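Local coordinates for complement factor MASP-3 (Homo sapiens, PDB 3DEM), which is a complement serine protease whose CUB1-EGF-CUB2 region carries its interaction sites for mannan-binding lectin and ficolins, at residues Asn185-Ser191 against Ser262-Asn268. Numbering follows the deposited sequence.
Sequences NPYPKSS and SDNSGEN. With CA (calcium ion), chain F.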
loop_
_atom_site.group_PDB
_atom_site.type_symbol
_atom_site.label_atom_id
_atom_site.label_comp_id
_atom_site.label_asym_id
_atom_site.label_seq_id
_atom_site.Cartn_x
_atom_site.Cartn_y
_atom_site.Cartn_z
ATOM N N ASN A 185 -31.670 -10.246 -18.336
ATOM C CA ASN A 185 -30.323 -9.798 -18.011
ATOM C C ASN A 185 -29.330 -10.898 -18.385
ATOM O O ASN A 185 -29.723 -12.051 -18.562
ATOM C CB ASN A 185 -30.221 -9.435 -16.529
ATOM C CG ASN A 185 -31.186 -8.338 -16.139
ATOM O OD1 ASN A 185 -31.051 -7.196 -16.574
ATOM N ND2 ASN A 185 -32.172 -8.680 -15.318
ATOM N N PRO A 186 -28.044 -10.545 -18.542
ATOM C CA PRO A 186 -27.051 -11.563 -18.881
ATOM C C PRO A 186 -27.152 -12.807 -17.989
ATOM O O PRO A 186 -27.149 -12.693 -16.771
ATOM C CB PRO A 186 -25.718 -10.843 -18.643
ATOM C CG PRO A 186 -26.031 -9.401 -18.891
ATOM C CD PRO A 186 -27.450 -9.200 -18.420
ATOM N N TYR A 187 -27.247 -13.988 -18.590
ATOM C CA TYR A 187 -27.285 -15.220 -17.801
ATOM C C TYR A 187 -25.932 -15.540 -17.161
ATOM O O TYR A 187 -24.882 -15.203 -17.716
ATOM C CB TYR A 187 -27.797 -16.405 -18.626
ATOM C CG TYR A 187 -27.090 -16.658 -19.937
ATOM C CD1 TYR A 187 -25.866 -17.326 -19.984
ATOM C CD2 TYR A 187 -27.668 -16.276 -21.137
ATOM C CE1 TYR A 187 -25.229 -17.578 -21.193
ATOM C CE2 TYR A 187 -27.042 -16.527 -22.352
ATOM C CZ TYR A 187 -25.823 -17.173 -22.375
ATOM O OH TYR A 187 -25.209 -17.410 -23.589
ATOM N N PRO A 188 -25.959 -16.167 -15.970
ATOM C CA PRO A 188 -24.746 -16.523 -15.235
ATOM C C PRO A 188 -23.818 -17.438 -16.033
ATOM O O PRO A 188 -24.271 -18.363 -16.699
ATOM C CB PRO A 188 -25.287 -17.266 -14.010
ATOM C CG PRO A 188 -26.672 -16.765 -13.848
ATOM C CD PRO A 188 -27.176 -16.553 -15.236
ATOM N N LYS A 189 -22.524 -17.164 -15.959
ATOM C CA LYS A 189 -21.514 -17.989 -16.586
ATOM C C LYS A 189 -21.359 -19.302 -15.829
ATOM O O LYS A 189 -21.824 -19.433 -14.694
ATOM C CB LYS A 189 -20.172 -17.251 -16.599
ATOM C CG LYS A 189 -20.186 -15.940 -17.372
ATOM C CD LYS A 189 -18.849 -15.216 -17.257
ATOM C CE LYS A 189 -18.894 -13.864 -17.950
ATOM N NZ LYS A 189 -19.863 -12.913 -17.308
ATOM N N SER A 190 -20.721 -20.272 -16.479
ATOM C CA SER A 190 -20.284 -21.508 -15.831
ATOM C C SER A 190 -21.390 -22.257 -15.104
ATOM O O SER A 190 -21.149 -22.856 -14.062
ATOM C CB SER A 190 -19.138 -21.213 -14.862
ATOM O OG SER A 190 -18.066 -20.605 -15.545
ATOM N N SER A 191 -22.590 -22.239 -15.667
ATOM C CA SER A 191 -23.742 -22.826 -15.008
ATOM C C SER A 191 -24.323 -23.969 -15.813
ATOM O O SER A 191 -24.058 -24.103 -17.011
ATOM C CB SER A 191 -24.815 -21.765 -14.750
ATOM O OG SER A 191 -24.340 -20.784 -13.848
ATOM N N SER A 262 -23.900 -22.976 -19.818
ATOM C CA SER A 262 -23.173 -21.742 -20.107
ATOM C C SER A 262 -21.701 -21.866 -19.719
ATOM O O SER A 262 -21.374 -22.419 -18.669
ATOM C CB SER A 262 -23.825 -20.530 -19.423
ATOM O OG SER A 262 -23.676 -20.569 -18.014
ATOM N N ASP A 263 -20.815 -21.352 -20.570
ATOM C CA ASP A 263 -19.382 -21.427 -20.305
ATOM C C ASP A 263 -18.869 -20.235 -19.490
ATOM O O ASP A 263 -19.656 -19.457 -18.955
ATOM C CB ASP A 263 -18.579 -21.609 -21.598
ATOM C CG ASP A 263 -18.538 -20.351 -22.457
ATOM O OD1 ASP A 263 -19.128 -19.325 -22.067
ATOM O OD2 ASP A 263 -17.906 -20.391 -23.531
ATOM N N ASN A 264 -17.546 -20.100 -19.409
ATOM C CA ASN A 264 -16.918 -19.133 -18.518
ATOM C C ASN A 264 -16.774 -17.712 -19.080
ATOM O O ASN A 264 -16.027 -16.897 -18.534
ATOM C CB ASN A 264 -15.559 -19.657 -18.042
ATOM C CG ASN A 264 -14.512 -19.677 -19.148
ATOM O OD1 ASN A 264 -14.773 -19.269 -20.282
ATOM N ND2 ASN A 264 -13.314 -20.146 -18.817
ATOM N N SER A 265 -17.506 -17.408 -20.150
ATOM C CA SER A 265 -17.299 -16.151 -20.865
ATOM C C SER A 265 -18.567 -15.626 -21.551
ATOM O O SER A 265 -19.412 -16.406 -21.979
ATOM C CB SER A 265 -16.164 -16.322 -21.884
ATOM O OG SER A 265 -15.973 -15.141 -22.634
ATOM N N GLY A 266 -18.705 -14.303 -21.629
ATOM C CA GLY A 266 -19.810 -13.681 -22.367
ATOM C C GLY A 266 -20.881 -13.007 -21.522
ATOM O O GLY A 266 -20.967 -13.232 -20.312
ATOM N N GLU A 267 -21.704 -12.174 -22.158
ATOM C CA GLU A 267 -22.762 -11.441 -21.451
ATOM C C GLU A 267 -24.131 -11.562 -22.128
ATOM O O GLU A 267 -24.991 -10.696 -21.970
ATOM C CB GLU A 267 -22.394 -9.959 -21.300
ATOM C CG GLU A 267 -21.030 -9.699 -20.664
ATOM C CD GLU A 267 -20.961 -10.139 -19.206
ATOM O OE1 GLU A 267 -22.024 -10.241 -18.551
ATOM O OE2 GLU A 267 -19.835 -10.378 -18.715
ATOM N N ASN A 268 -24.336 -12.638 -22.873
ATOM C CA ASN A 268 -25.594 -12.840 -23.597
ATOM C C ASN A 268 -26.853 -12.871 -22.710
ATOM O O ASN A 268 -26.804 -13.289 -21.552
ATOM C CB ASN A 268 -25.489 -14.079 -24.490
ATOM C CG ASN A 268 -24.261 -14.034 -25.386
ATOM O OD1 ASN A 268 -24.339 -13.628 -26.550
ATOM N ND2 ASN A 268 -23.114 -14.406 -24.835
HETATM CA CA CA F . -20.923 -17.891 -22.824
HETATM O O HOH W 1 -22.697 -15.536 -20.139
HETATM O O HOH W 2 -21.604 -18.022 -20.533
HETATM O O HOH W 3 -22.315 -15.940 -22.886
#
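From Y187 to S191, irregular loop 185-191 is joined to irregular loop 262-268 by backbone bonds: Y187 N donates to N268 O (3.1 Å), S262 N to S191 O (3.0 Å), and between them S190 N donates to D263 O (2.8 Å). S262 OG, held between its own backbone N and carbonyl carbon (chi1 69°), bridges the two segments, giving its proton to a lone pair of P188 O (2.6 Å) and accepting from S191 N. The extended aliphatic chain of K189 runs past the carbonyls of D263 and N264, then bends at its last torsion (chi4 64°). This turn brings NZ to E267 OE2 (2.9 Å), met from above the carboxylate plane, and weakly to G266 O; D135 gives the ammonium a second acidic partner. The Y187 ring lies alongside N268, CE2 3.6 Å from N268 CB, with S262 CB near CE1. Its hydroxyl is hydrogen-bonded to the D226 carboxylate and to E216 N, making Y187 a second-shell residue that holds two calcium-ligand residues. D263 OD1 and S265 O bind the calcium ion beside E216, D226 and two waters, and OD1 also closes an Asx turn onto S265 N. Thus 262-268 supplies two ligands, while 185-191 reaches the site through Y187. Both loops cross between the CUB sandwich's sheets, 175-179 to 192-198 and 255-261 to 272-277; the S191-S262 pair adjoins antiparallel neighbours 192-198 and 255-261.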